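Long-range contacts in GAF domain-containing protein (PDB 4MN7), which reduces free methionine-R-sulfoxide, as a type II free methionine-R-sulfoxide reductase built on a GAF domain: residues 25-30 with 38-43; 46-51 with 83-88; 72-77 with 111-116. The protein carries 1 engineered substitution. One frame throughout, in Å; residues are numbered along the deposited sequence.

Contact 1 of 3, residues 25-30 with 38-43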
ATOM      1  N   TYR A  25       4.660  -3.444  19.642  1.00 46.10           N
ATOM      2  CA  TYR A  25       3.551  -2.752  19.000  1.00 38.54           C
ATOM      3  C   TYR A  25       2.326  -3.564  19.299  1.00 38.61           C
ATOM      4  O   TYR A  25       2.188  -4.635  18.760  1.00 37.94           O
ATOM      5  CB  TYR A  25       3.733  -2.642  17.477  1.00 35.67           C
ATOM      6  CG  TYR A  25       4.844  -1.728  17.001  1.00 38.42           C
ATOM      7  CD1 TYR A  25       5.848  -1.254  17.839  1.00 34.83           C
ATOM      8  CD2 TYR A  25       4.908  -1.354  15.671  1.00 34.36           C
ATOM      9  CE1 TYR A  25       6.862  -0.434  17.346  1.00 41.48           C
ATOM     10  CE2 TYR A  25       5.920  -0.534  15.184  1.00 35.58           C
ATOM     11  CZ  TYR A  25       6.881  -0.088  16.020  1.00 40.88           C
ATOM     12  OH  TYR A  25       7.828   0.709  15.509  1.00 39.07           O
ATOM     13  N   ASP A  26       1.429  -3.052  20.154  1.00 35.50           N
ATOM     14  CA  ASP A  26       0.237  -3.801  20.582  1.00 35.52           C
ATOM     15  C   ASP A  26      -1.075  -3.427  19.916  1.00 39.90           C
ATOM     16  O   ASP A  26      -1.955  -4.232  19.893  1.00 37.38           O
ATOM     17  CB  ASP A  26       0.075  -3.675  22.101  1.00 43.05           C
ATOM     18  CG  ASP A  26       1.202  -4.370  22.832  1.00 44.38           C
ATOM     19  OD1 ASP A  26       1.327  -5.559  22.535  1.00 43.50           O
ATOM     20  OD2 ASP A  26       1.976  -3.749  23.586  1.00 38.47           O
ATOM     21  N   TRP A  27      -1.176  -2.219  19.339  1.00 39.77           N
ATOM     22  CA  TRP A  27      -2.334  -1.755  18.618  1.00 33.24           C
ATOM     23  C   TRP A  27      -1.802  -0.860  17.508  1.00 31.12           C
ATOM     24  O   TRP A  27      -0.972  -0.007  17.730  1.00 35.33           O
ATOM     25  CB  TRP A  27      -3.290  -0.957  19.565  1.00 33.75           C
ATOM     26  CG  TRP A  27      -4.671  -0.669  19.000  1.00 33.52           C
ATOM     27  CD1 TRP A  27      -5.747  -1.461  19.037  1.00 35.95           C
ATOM     28  CD2 TRP A  27      -5.044   0.473  18.244  1.00 37.20           C
ATOM     29  NE1 TRP A  27      -6.791  -0.889  18.388  1.00 33.72           N
ATOM     30  CE2 TRP A  27      -6.374   0.304  17.875  1.00 33.19           C
ATOM     31  CE3 TRP A  27      -4.368   1.646  17.852  1.00 36.25           C
ATOM     32  CZ2 TRP A  27      -7.053   1.234  17.113  1.00 34.85           C
ATOM     33  CZ3 TRP A  27      -5.046   2.584  17.087  1.00 37.60           C
ATOM     34  CH2 TRP A  27      -6.379   2.385  16.750  1.00 36.83           C
ATOM     35  N   VAL A  28      -2.267  -1.095  16.304  1.00 34.01           N
ATOM     36  CA  VAL A  28      -1.930  -0.298  15.169  1.00 30.82           C
ATOM     37  C   VAL A  28      -3.164   0.138  14.424  1.00 34.75           C
ATOM     38  O   VAL A  28      -4.006  -0.672  14.086  1.00 34.70           O
ATOM     39  CB  VAL A  28      -1.005  -1.082  14.223  1.00 34.57           C
ATOM     40  CG1 VAL A  28      -0.554  -0.164  13.080  1.00 33.74           C
ATOM     41  CG2 VAL A  28       0.214  -1.583  15.000  1.00 29.84           C
ATOM     42  N   GLY A  29      -3.250   1.425  14.163  1.00 32.42           N
ATOM     43  CA  GLY A  29      -4.348   1.972  13.384  1.00 36.28           C
ATOM     44  C   GLY A  29      -4.006   3.112  12.461  1.00 33.26           C
ATOM     45  O   GLY A  29      -3.061   3.866  12.698  1.00 31.76           O
ATOM     46  N   PHE A  30      -4.810   3.224  11.402  1.00 33.09           N
ATOM     47  CA  PHE A  30      -4.781   4.331  10.531  1.00 34.28           C
ATOM     48  C   PHE A  30      -6.038   5.152  10.744  1.00 36.36           C
ATOM     49  O   PHE A  30      -7.199   4.665  10.521  1.00 33.54           O
ATOM     50  CB  PHE A  30      -4.716   3.946   9.068  1.00 34.43           C
ATOM     51  CG  PHE A  30      -3.363   3.400   8.591  1.00 36.76           C
ATOM     52  CD1 PHE A  30      -2.907   2.163   8.984  1.00 36.61           C
ATOM     53  CD2 PHE A  30      -2.597   4.098   7.675  1.00 31.69           C
ATOM     54  CE1 PHE A  30      -1.683   1.655   8.512  1.00 36.39           C
ATOM     55  CE2 PHE A  30      -1.406   3.567   7.183  1.00 33.83           C
ATOM     56  CZ  PHE A  30      -0.951   2.346   7.622  1.00 33.66           C
ATOM     57  N   LEU A  38     -10.840  13.170  12.334  1.00 30.72           N
ATOM     58  CA  LEU A  38     -10.166  11.894  12.186  1.00 34.21           C
ATOM     59  C   LEU A  38     -11.160  10.724  12.230  1.00 37.83           C
ATOM     60  O   LEU A  38     -11.976  10.654  13.129  1.00 37.29           O
ATOM     61  CB  LEU A  38      -9.097  11.716  13.262  1.00 36.16           C
ATOM     62  CG  LEU A  38      -7.864  12.660  13.115  1.00 35.40           C
ATOM     63  CD1 LEU A  38      -7.083  12.821  14.394  1.00 35.89           C
ATOM     64  CD2 LEU A  38      -6.956  12.163  12.003  1.00 32.12           C
ATOM     65  N   LYS A  39     -11.018   9.788  11.282  1.00 34.93           N
ATOM     66  CA  LYS A  39     -11.799   8.586  11.218  1.00 35.71           C
ATOM     67  C   LYS A  39     -10.931   7.338  11.121  1.00 35.21           C
ATOM     68  O   LYS A  39     -10.157   7.222  10.232  1.00 34.51           O
ATOM     69  CB  LYS A  39     -12.708   8.677  10.007  1.00 39.13           C
ATOM     70  CG  LYS A  39     -13.625   7.491   9.767  1.00 37.75           C
ATOM     71  CD  LYS A  39     -14.592   7.210  10.905  1.00 45.94           C
ATOM     72  CE  LYS A  39     -15.211   5.800  10.799  1.00 49.76           C
ATOM     73  NZ  LYS A  39     -15.563   5.449   9.384  1.00 53.23           N
ATOM     74  N   LEU A  40     -11.081   6.400  12.036  1.00 33.63           N
ATOM     75  CA  LEU A  40     -10.323   5.135  11.956  1.00 33.96           C
ATOM     76  C   LEU A  40     -10.784   4.314  10.769  1.00 34.34           C
ATOM     77  O   LEU A  40     -11.936   3.923  10.684  1.00 37.93           O
ATOM     78  CB  LEU A  40     -10.540   4.328  13.216  1.00 37.20           C
ATOM     79  CG  LEU A  40      -9.746   3.037  13.447  1.00 40.90           C
ATOM     80  CD1 LEU A  40      -8.258   3.272  13.427  1.00 40.82           C
ATOM     81  CD2 LEU A  40     -10.188   2.370  14.740  1.00 43.68           C
ATOM     82  N   GLU A  41      -9.903   4.051   9.816  1.00 32.15           N
ATOM     83  CA  GLU A  41     -10.297   3.251   8.676  1.00 31.67           C
ATOM     84  C   GLU A  41      -9.689   1.830   8.634  1.00 32.69           C
ATOM     85  O   GLU A  41     -10.127   0.994   7.883  1.00 34.72           O
ATOM     86  CB  GLU A  41     -10.067   4.006   7.384  1.00 33.12           C
ATOM     87  CG  GLU A  41     -10.827   5.340   7.331  1.00 33.81           C
ATOM     88  CD  GLU A  41     -12.339   5.141   6.986  1.00 35.45           C
ATOM     89  OE1 GLU A  41     -12.806   3.995   6.950  1.00 31.92           O
ATOM     90  OE2 GLU A  41     -13.053   6.119   6.724  1.00 36.05           O
ATOM     91  N   ALA A  42      -8.688   1.576   9.435  1.00 34.11           N
ATOM     92  CA  ALA A  42      -8.134   0.247   9.566  1.00 33.48           C
ATOM     93  C   ALA A  42      -7.366   0.185  10.849  1.00 32.82           C
ATOM     94  O   ALA A  42      -6.741   1.194  11.286  1.00 35.12           O
ATOM     95  CB  ALA A  42      -7.214  -0.090   8.373  1.00 37.34           C
ATOM     96  N   PHE A  43      -7.385  -0.994  11.463  1.00 32.96           N
ATOM     97  CA  PHE A  43      -6.567  -1.290  12.644  1.00 38.16           C
ATOM     98  C   PHE A  43      -6.402  -2.776  12.908  1.00 39.96           C
ATOM     99  O   PHE A  43      -7.242  -3.562  12.532  1.00 39.25           O
ATOM    100  CB  PHE A  43      -7.203  -0.718  13.922  1.00 42.02           C
ATOM    101  CG  PHE A  43      -8.430  -1.456  14.361  1.00 38.22           C
ATOM    102  CD1 PHE A  43      -9.628  -1.303  13.667  1.00 41.62           C
ATOM    103  CD2 PHE A  43      -8.387  -2.278  15.453  1.00 42.14           C
ATOM    104  CE1 PHE A  43     -10.755  -2.001  14.037  1.00 46.60           C
ATOM    105  CE2 PHE A  43      -9.504  -2.966  15.863  1.00 46.36           C
ATOM    106  CZ  PHE A  43     -10.692  -2.849  15.138  1.00 47.25           C
TER
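A buried antiparallel pairing joins the first two long strands of the GAF sheet, 27-34 and 37-44, neighbours in a beta hairpin. Phe30 and Ala42 form a hydrogen-bonded pair, its first bond running from Phe30 N to Ala42 O (2.8 Å). The return bond is offset: Glu41 N gives to Phe30 O at 2.9 Å, nearly along the C=O axis, so Glu41 and Ala42 both face Phe30 in a classic beta bulge. Next along, Gly29 and Phe43 make a non-hydrogen-bonded pair with CA atoms 4.0 Å apart, where Phe43 CA also sends a C-H toward Val28 O (3.0 Å). On the face that carries Phe43, Trp27, its CG anti to the backbone N (chi1 -168°), swings its indole across the hairpin. Trp27 CZ2 rests on Phe43 CB at 3.7 Å; the Trp27 five-membered ring and the Phe43 ring lie at 23°, displaced so far that they scarcely overlap. Trp27 CH2 meets Leu40 CD1 tip to tip at 3.9 Å. Phe30 and Ala42 occupy the other face, beneath helix 2-21. Trp27 NE1 donates to Glu46 O, so the indole is fixed at its polar edge by a loop carbonyl while its benzo end packs on Leu40 and Phe43 CB.

Contact 2 of 3, residues 46-51 with 83-88. Engineered in segment 83-88: Ser84 (natural residue Cys).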
ATOM      1  N   GLU A  46      -7.115  -4.845  19.799  1.00 42.19           N
ATOM      2  CA  GLU A  46      -8.378  -4.698  20.550  1.00 48.18           C
ATOM      3  C   GLU A  46      -9.229  -3.526  20.011  1.00 53.80           C
ATOM      4  O   GLU A  46      -8.699  -2.526  19.494  1.00 49.01           O
ATOM      5  CB  GLU A  46      -7.955  -4.398  21.983  1.00 56.09           C
ATOM      6  CG  GLU A  46      -8.884  -4.652  23.145  1.00 65.67           C
ATOM      7  CD  GLU A  46      -8.320  -3.977  24.406  1.00 69.56           C
ATOM      8  OE1 GLU A  46      -7.087  -3.687  24.436  1.00 68.61           O
ATOM      9  OE2 GLU A  46      -9.087  -3.691  25.349  1.00 64.95           O
ATOM     10  N   LYS A  47     -10.543  -3.631  20.173  1.00 56.60           N
ATOM     11  CA  LYS A  47     -11.485  -2.593  19.759  1.00 49.75           C
ATOM     12  C   LYS A  47     -11.289  -1.315  20.485  1.00 46.25           C
ATOM     13  O   LYS A  47     -11.130  -1.307  21.707  1.00 49.11           O
ATOM     14  CB  LYS A  47     -12.911  -3.010  20.034  1.00 59.03           C
ATOM     15  CG  LYS A  47     -13.648  -3.400  18.775  1.00 75.22           C
ATOM     16  CD  LYS A  47     -15.131  -3.114  18.933  1.00 87.91           C
ATOM     17  CE  LYS A  47     -15.899  -3.449  17.671  1.00 97.18           C
ATOM     18  NZ  LYS A  47     -17.343  -3.619  18.005  1.00110.36           N
ATOM     19  N   THR A  48     -11.302  -0.206  19.766  1.00 39.91           N
ATOM     20  CA  THR A  48     -11.180   1.091  20.458  1.00 43.24           C
ATOM     21  C   THR A  48     -12.531   1.756  20.461  1.00 39.79           C
ATOM     22  O   THR A  48     -13.343   1.506  19.583  1.00 43.24           O
ATOM     23  CB  THR A  48     -10.145   2.057  19.850  1.00 44.89           C
ATOM     24  OG1 THR A  48     -10.118   3.298  20.620  1.00 40.37           O
ATOM     25  CG2 THR A  48     -10.464   2.391  18.393  1.00 43.04           C
ATOM     26  N   ASP A  49     -12.762   2.593  21.451  1.00 41.96           N
ATOM     27  CA  ASP A  49     -13.957   3.429  21.487  1.00 48.40           C
ATOM     28  C   ASP A  49     -13.789   4.726  20.668  1.00 53.57           C
ATOM     29  O   ASP A  49     -14.774   5.435  20.418  1.00 51.65           O
ATOM     30  CB  ASP A  49     -14.271   3.793  22.935  1.00 54.83           C
ATOM     31  CG  ASP A  49     -14.916   2.642  23.695  1.00 60.52           C
ATOM     32  OD1 ASP A  49     -15.809   1.972  23.106  1.00 69.15           O
ATOM     33  OD2 ASP A  49     -14.530   2.421  24.871  1.00 64.23           O
ATOM     34  N   HIS A  50     -12.544   5.035  20.270  1.00 41.29           N
ATOM     35  CA  HIS A  50     -12.248   6.287  19.627  1.00 44.88           C
ATOM     36  C   HIS A  50     -12.083   6.090  18.160  1.00 41.10           C
ATOM     37  O   HIS A  50     -10.960   5.988  17.657  1.00 38.55           O
ATOM     38  CB  HIS A  50     -11.011   6.890  20.265  1.00 46.13           C
ATOM     39  CG  HIS A  50     -11.146   7.037  21.742  1.00 57.91           C
ATOM     40  ND1 HIS A  50     -10.204   6.559  22.632  1.00 60.29           N
ATOM     41  CD2 HIS A  50     -12.145   7.562  22.492  1.00 60.07           C
ATOM     42  CE1 HIS A  50     -10.594   6.827  23.864  1.00 64.06           C
ATOM     43  NE2 HIS A  50     -11.769   7.430  23.810  1.00 63.43           N
ATOM     44  N   VAL A  51     -13.225   6.024  17.507  1.00 37.65           N
ATOM     45  CA  VAL A  51     -13.337   5.804  16.081  1.00 36.83           C
ATOM     46  C   VAL A  51     -13.350   7.120  15.317  1.00 35.27           C
ATOM     47  O   VAL A  51     -12.828   7.155  14.202  1.00 38.02           O
ATOM     48  CB  VAL A  51     -14.609   4.997  15.791  1.00 42.94           C
ATOM     49  CG1 VAL A  51     -14.717   4.655  14.334  1.00 44.68           C
ATOM     50  CG2 VAL A  51     -14.608   3.744  16.657  1.00 45.13           C
ATOM     51  N   ALA A  83      -5.226   7.342  27.433  1.00 59.04           N
ATOM     52  CA  ALA A  83      -5.185   6.359  26.350  1.00 62.54           C
ATOM     53  C   ALA A  83      -6.557   5.739  26.098  1.00 53.29           C
ATOM     54  O   ALA A  83      -7.535   6.026  26.787  1.00 51.85           O
ATOM     55  CB  ALA A  83      -4.097   5.271  26.607  1.00 66.13           C
ATOM     56  N   SER A  84      -6.604   4.916  25.062  1.00 43.67           N
ATOM     57  CA  SER A  84      -7.781   4.162  24.683  1.00 47.21           C
ATOM     58  C   SER A  84      -7.826   2.813  25.365  1.00 41.72           C
ATOM     59  O   SER A  84      -8.846   2.160  25.351  1.00 48.54           O
ATOM     60  CB  SER A  84      -7.780   3.948  23.159  1.00 50.65           C
ATOM     61  OG  SER A  84      -7.872   5.174  22.456  1.00 63.51           O
ATOM     62  N   PHE A  85      -6.711   2.389  25.944  1.00 43.01           N
ATOM     63  CA  PHE A  85      -6.594   1.079  26.556  1.00 42.03           C
ATOM     64  C   PHE A  85      -5.804   1.227  27.818  1.00 45.71           C
ATOM     65  O   PHE A  85      -4.833   2.034  27.907  1.00 42.72           O
ATOM     66  CB  PHE A  85      -5.929   0.008  25.659  1.00 43.24           C
ATOM     67  CG  PHE A  85      -6.480  -0.021  24.296  1.00 43.26           C
ATOM     68  CD1 PHE A  85      -7.713  -0.548  24.068  1.00 46.49           C
ATOM     69  CD2 PHE A  85      -5.767   0.570  23.234  1.00 46.77           C
ATOM     70  CE1 PHE A  85      -8.224  -0.563  22.799  1.00 55.78           C
ATOM     71  CE2 PHE A  85      -6.279   0.578  21.963  1.00 46.06           C
ATOM     72  CZ  PHE A  85      -7.512   0.010  21.741  1.00 49.72           C
ATOM     73  N   PRO A  86      -6.253   0.485  28.837  1.00 49.76           N
ATOM     74  CA  PRO A  86      -5.652   0.678  30.126  1.00 53.42           C
ATOM     75  C   PRO A  86      -4.252   0.091  30.167  1.00 50.62           C
ATOM     76  O   PRO A  86      -3.387   0.619  30.896  1.00 54.21           O
ATOM     77  CB  PRO A  86      -6.643  -0.016  31.094  1.00 51.59           C
ATOM     78  CG  PRO A  86      -7.515  -0.870  30.267  1.00 53.42           C
ATOM     79  CD  PRO A  86      -7.491  -0.330  28.876  1.00 49.60           C
ATOM     80  N   SER A  87      -4.013  -0.964  29.377  1.00 43.35           N
ATOM     81  CA  SER A  87      -2.645  -1.513  29.282  1.00 45.17           C
ATOM     82  C   SER A  87      -1.594  -0.586  28.655  1.00 50.79           C
ATOM     83  O   SER A  87      -0.409  -0.758  28.894  1.00 45.68           O
ATOM     84  CB  SER A  87      -2.644  -2.852  28.584  1.00 47.02           C
ATOM     85  OG  SER A  87      -3.173  -2.767  27.308  1.00 43.44           O
ATOM     86  N   THR A  88      -2.013   0.444  27.922  1.00 49.07           N
ATOM     87  CA  THR A  88      -1.056   1.219  27.165  1.00 42.45           C
ATOM     88  C   THR A  88      -0.160   2.003  28.081  1.00 37.57           C
ATOM     89  O   THR A  88      -0.618   2.738  28.896  1.00 43.64           O
ATOM     90  CB  THR A  88      -1.786   2.225  26.244  1.00 40.07           C
ATOM     91  OG1 THR A  88      -2.526   1.498  25.250  1.00 39.64           O
ATOM     92  CG2 THR A  88      -0.780   3.137  25.597  1.00 38.14           C
TER
HETATM   93  O   HOH W   1      -7.668   4.259  19.755  1.00 54.19           O
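Phe85 carries most of the contact between two loops, one between strands 37-44 and 52-53, the other leading into strand 90-98. Its CB lies 4.1 Å from Glu46 OE1, and a first torsion of -48° sets CG beside the backbone N, turning the ring toward segment 46-51. CD1 comes closest to the carboxylate, 3.2 Å from Glu46 OE1; the extended Glu46 chain meets the ring tip to tip, the carboxylate and ring planes 37° apart. Further out, CE1 reaches Lys47 O at 3.2 Å, with that carbonyl at the ring edge near its plane. At the tip, CZ lies near Glu46 O and packs on Thr48 CB at 3.8 Å. One ring face is partly covered by Ser84 CB, and the ring also meets the indole of Trp27.

Beside the phenyl group lies a polar cluster. His50 ND1 and Ser84 OG, 2.7 Å apart, form a nearly straight hydrogen bond (163°) in the imidazole plane. Ser84 is an engineered residue, cysteine in the natural chain. A water bridges the loops, 2.8 Å from Thr48 OG1 and 2.9 Å from Ser84 OG. Thr48 OG1 also accepts from His50 N at 3.0 Å, an ST turn that sets the loop so that imidazole and hydroxyl point at the same neighbour. Free methionine-R-sulfoxide reductases use cysteine thiols in a pocket of the GAF domain; the natural cysteine at this position is consistent with a place at that site. With an imidazole nitrogen and a bridging water both on its OG, the Ser84 hydroxyl is probably polarised, while the phenyl C-H edge would mildly attract Lys47 O and Glu46 OE1 lies obliquely near CD1.

Contact 3 of 3, residues 72-77 with 111-116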
ATOM      1  N   GLU A  72       4.705   9.676  22.925  1.00 43.98           N
ATOM      2  CA  GLU A  72       4.568   9.724  24.393  1.00 39.64           C
ATOM      3  C   GLU A  72       5.223   8.485  25.011  1.00 37.78           C
ATOM      4  O   GLU A  72       4.755   7.370  24.844  1.00 40.12           O
ATOM      5  CB  GLU A  72       3.109   9.813  24.784  1.00 40.57           C
ATOM      6  CG  GLU A  72       2.879   9.673  26.261  1.00 43.75           C
ATOM      7  CD  GLU A  72       3.662  10.739  27.032  1.00 48.30           C
ATOM      8  OE1 GLU A  72       4.525  10.398  27.895  1.00 49.57           O
ATOM      9  OE2 GLU A  72       3.449  11.928  26.724  1.00 54.88           O
ATOM     10  N   TYR A  73       6.337   8.701  25.697  1.00 44.64           N
ATOM     11  CA  TYR A  73       7.140   7.628  26.332  1.00 46.93           C
ATOM     12  C   TYR A  73       6.480   7.022  27.583  1.00 47.17           C
ATOM     13  O   TYR A  73       6.776   5.851  27.949  1.00 43.46           O
ATOM     14  CB  TYR A  73       8.488   8.213  26.787  1.00 53.31           C
ATOM     15  CG  TYR A  73       9.246   8.930  25.681  1.00 65.26           C
ATOM     16  CD1 TYR A  73       9.949   8.198  24.659  1.00 81.26           C
ATOM     17  CD2 TYR A  73       9.284  10.342  25.634  1.00 76.30           C
ATOM     18  CE1 TYR A  73      10.660   8.861  23.639  1.00 74.30           C
ATOM     19  CE2 TYR A  73       9.979  11.015  24.609  1.00 84.06           C
ATOM     20  CZ  TYR A  73      10.654  10.281  23.618  1.00 85.57           C
ATOM     21  OH  TYR A  73      11.325  10.975  22.635  1.00 93.23           O
ATOM     22  N   ASP A  74       5.632   7.837  28.238  1.00 46.57           N
ATOM     23  CA  ASP A  74       5.003   7.499  29.519  1.00 53.09           C
ATOM     24  C   ASP A  74       3.585   8.104  29.691  1.00 51.98           C
ATOM     25  O   ASP A  74       3.420   9.186  30.298  1.00 53.70           O
ATOM     26  CB  ASP A  74       5.882   7.981  30.651  1.00 56.98           C
ATOM     27  CG  ASP A  74       5.543   7.290  31.969  1.00 66.00           C
ATOM     28  OD1 ASP A  74       4.460   6.637  32.065  1.00 67.05           O
ATOM     29  OD2 ASP A  74       6.382   7.379  32.883  1.00 69.63           O
ATOM     30  N   VAL A  75       2.599   7.413  29.126  1.00 49.96           N
ATOM     31  CA  VAL A  75       1.206   7.861  29.024  1.00 58.10           C
ATOM     32  C   VAL A  75       0.557   8.065  30.400  1.00 60.16           C
ATOM     33  O   VAL A  75      -0.095   9.078  30.633  1.00 63.06           O
ATOM     34  CB  VAL A  75       0.298   6.834  28.254  1.00 60.88           C
ATOM     35  CG1 VAL A  75      -1.171   7.318  28.172  1.00 68.76           C
ATOM     36  CG2 VAL A  75       0.796   6.629  26.845  1.00 70.17           C
ATOM     37  N   LYS A  76       0.722   7.091  31.284  1.00 66.85           N
ATOM     38  CA  LYS A  76       0.020   7.092  32.558  1.00 73.53           C
ATOM     39  C   LYS A  76       0.544   8.252  33.368  1.00 75.00           C
ATOM     40  O   LYS A  76      -0.227   8.981  34.001  1.00 76.27           O
ATOM     41  CB  LYS A  76       0.188   5.756  33.306  1.00 76.48           C
ATOM     42  CG  LYS A  76      -0.350   4.510  32.582  1.00 74.48           C
ATOM     43  CD  LYS A  76      -1.875   4.325  32.733  1.00 81.64           C
ATOM     44  CE  LYS A  76      -2.305   2.856  32.534  1.00 86.54           C
ATOM     45  NZ  LYS A  76      -3.514   2.415  33.299  1.00 85.37           N
ATOM     46  N   SER A  77       1.849   8.474  33.296  1.00 74.31           N
ATOM     47  CA  SER A  77       2.449   9.596  34.046  1.00 81.99           C
ATOM     48  C   SER A  77       2.354  10.968  33.291  1.00 73.12           C
ATOM     49  O   SER A  77       3.051  11.934  33.617  1.00 75.47           O
ATOM     50  CB  SER A  77       3.902   9.252  34.453  1.00 72.45           C
ATOM     51  OG  SER A  77       4.802   9.820  33.530  1.00 69.96           O
ATOM     52  N   ASP A 111       2.030  -1.614  25.258  1.00 37.42           N
ATOM     53  CA  ASP A 111       1.886  -1.919  26.679  1.00 45.37           C
ATOM     54  C   ASP A 111       3.182  -1.719  27.452  1.00 42.76           C
ATOM     55  O   ASP A 111       3.150  -1.734  28.664  1.00 42.90           O
ATOM     56  CB  ASP A 111       1.403  -3.356  26.896  1.00 41.20           C
ATOM     57  CG  ASP A 111       0.001  -3.580  26.408  1.00 46.25           C
ATOM     58  OD1 ASP A 111      -0.717  -2.595  26.124  1.00 47.61           O
ATOM     59  OD2 ASP A 111      -0.407  -4.755  26.256  1.00 50.63           O
ATOM     60  N   LYS A 112       4.300  -1.499  26.760  1.00 44.35           N
ATOM     61  CA  LYS A 112       5.600  -1.275  27.410  1.00 43.29           C
ATOM     62  C   LYS A 112       5.895   0.183  27.436  1.00 43.76           C
ATOM     63  O   LYS A 112       5.426   0.960  26.604  1.00 42.94           O
ATOM     64  CB  LYS A 112       6.715  -1.988  26.643  1.00 50.37           C
ATOM     65  CG  LYS A 112       6.437  -3.468  26.382  1.00 59.19           C
ATOM     66  CD  LYS A 112       6.733  -4.374  27.580  1.00 68.20           C
ATOM     67  CE  LYS A 112       5.520  -5.198  28.021  1.00 83.02           C
ATOM     68  NZ  LYS A 112       4.789  -5.871  26.912  1.00 83.55           N
ATOM     69  N   LYS A 113       6.695   0.587  28.378  1.00 40.81           N
ATOM     70  CA  LYS A 113       7.033   1.973  28.489  1.00 48.93           C
ATOM     71  C   LYS A 113       8.120   2.322  27.476  1.00 38.15           C
ATOM     72  O   LYS A 113       8.966   1.487  27.215  1.00 39.49           O
ATOM     73  CB  LYS A 113       7.576   2.189  29.871  1.00 55.55           C
ATOM     74  CG  LYS A 113       7.492   3.612  30.417  1.00 69.09           C
ATOM     75  CD  LYS A 113       7.632   3.591  31.945  1.00 76.46           C
ATOM     76  CE  LYS A 113       7.009   2.313  32.535  1.00 78.51           C
ATOM     77  NZ  LYS A 113       6.898   2.236  34.016  1.00 83.31           N
ATOM     78  N   ALA A 114       8.189   3.573  27.055  1.00 38.44           N
ATOM     79  CA  ALA A 114       9.251   4.034  26.128  1.00 43.52           C
ATOM     80  C   ALA A 114       9.546   3.011  25.008  1.00 39.84           C
ATOM     81  O   ALA A 114      10.662   2.634  24.773  1.00 45.35           O
ATOM     82  CB  ALA A 114      10.516   4.321  26.911  1.00 45.47           C
ATOM     83  N   ALA A 115       8.493   2.499  24.399  1.00 35.52           N
ATOM     84  CA  ALA A 115       8.561   1.485  23.379  1.00 42.04           C
ATOM     85  C   ALA A 115       9.182   2.009  22.038  1.00 37.25           C
ATOM     86  O   ALA A 115       9.636   1.218  21.239  1.00 40.80           O
ATOM     87  CB  ALA A 115       7.146   1.003  23.091  1.00 39.13           C
ATOM     88  N   PHE A 116       9.091   3.301  21.786  1.00 38.11           N
ATOM     89  CA  PHE A 116       9.323   3.865  20.460  1.00 40.94           C
ATOM     90  C   PHE A 116      10.574   4.726  20.459  1.00 43.48           C
ATOM     91  O   PHE A 116      10.622   5.820  21.024  1.00 47.77           O
ATOM     92  CB  PHE A 116       8.114   4.659  20.032  1.00 39.44           C
ATOM     93  CG  PHE A 116       6.853   3.856  20.069  1.00 37.73           C
ATOM     94  CD1 PHE A 116       6.641   2.844  19.191  1.00 34.28           C
ATOM     95  CD2 PHE A 116       5.890   4.100  21.029  1.00 35.56           C
ATOM     96  CE1 PHE A 116       5.473   2.083  19.221  1.00 35.82           C
ATOM     97  CE2 PHE A 116       4.724   3.329  21.071  1.00 34.23           C
ATOM     98  CZ  PHE A 116       4.514   2.316  20.169  1.00 38.39           C
TER
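Tyr73 O is gripped by one hydrogen bond across the contact: Ala114 N donates at 2.8 Å, in the carbonyl plane and on a lone pair. Lys113 CG, from the residue before the donor, lies against the same oxygen at 3.4 Å. One residue on, Asp74 N is held in turn by Glu72 OE1 (2.8 Å) through the lone pair turned away from the other carboxylate oxygen, which steadies the peptide that presents the Tyr73 carbonyl. These loops meet at the surface of the GAF domain: 72-77 leaves strand 70-72, the outermost on its side of the sheet within the chain, and 111-116 links strand 101-110 to helix 118-136. Ala114 takes a left-handed backbone conformation (phi 41°, psi 46°), the turn that carries the chain past Tyr73. Its CB sits 4.4 Å from Tyr73 CB, and its CA lies at the edge of the phenol ring, near the ring plane. Tyr73 CE1 approaches Phe116 O at 4.0 Å, an oxygen that also accepts from Asn71 ND2. The Asp74 and Lys113 side chains run alongside each other, both with CG anti to the backbone N. Asp74 OD2 touches Lys113 CD at 4.1 Å, but the Lys113 chain bends at chi3 (-33°), leaving NZ 5.3 Å from that oxygen, so any attraction between the opposite charges would act without contact. The other carboxylate oxygen, Asp74 OD1, weakly accepts from Ser77 N at 3.4 Å.

In the fold
Contact 1 is nearest the middle of the chain, its centre about 6 Å from the chain centre, against about 13 Å for contact 2 and 16 Å for contact 3. Contacts 1 and 2 adjoin, centres about 10 Å apart: Trp27 NE1 packs on Phe85 CZ (3.5 Å) and Leu40 N is 2.9 Å from Val51 O, a probable hydrogen bond. Asp111 joins contact 3 to both others, through Asp111 N on Asp26 OD2 and Asp111 OD1 with Ser87 OG, each pair 2.7 Å apart. Segments of contacts 2 and 3 alternate along the chain, and Ala83 CB packs on Val75 CG1. Contact 2, with engineered Ser84 in the place of a natural cysteine, is probably the one nearest the catalytic site.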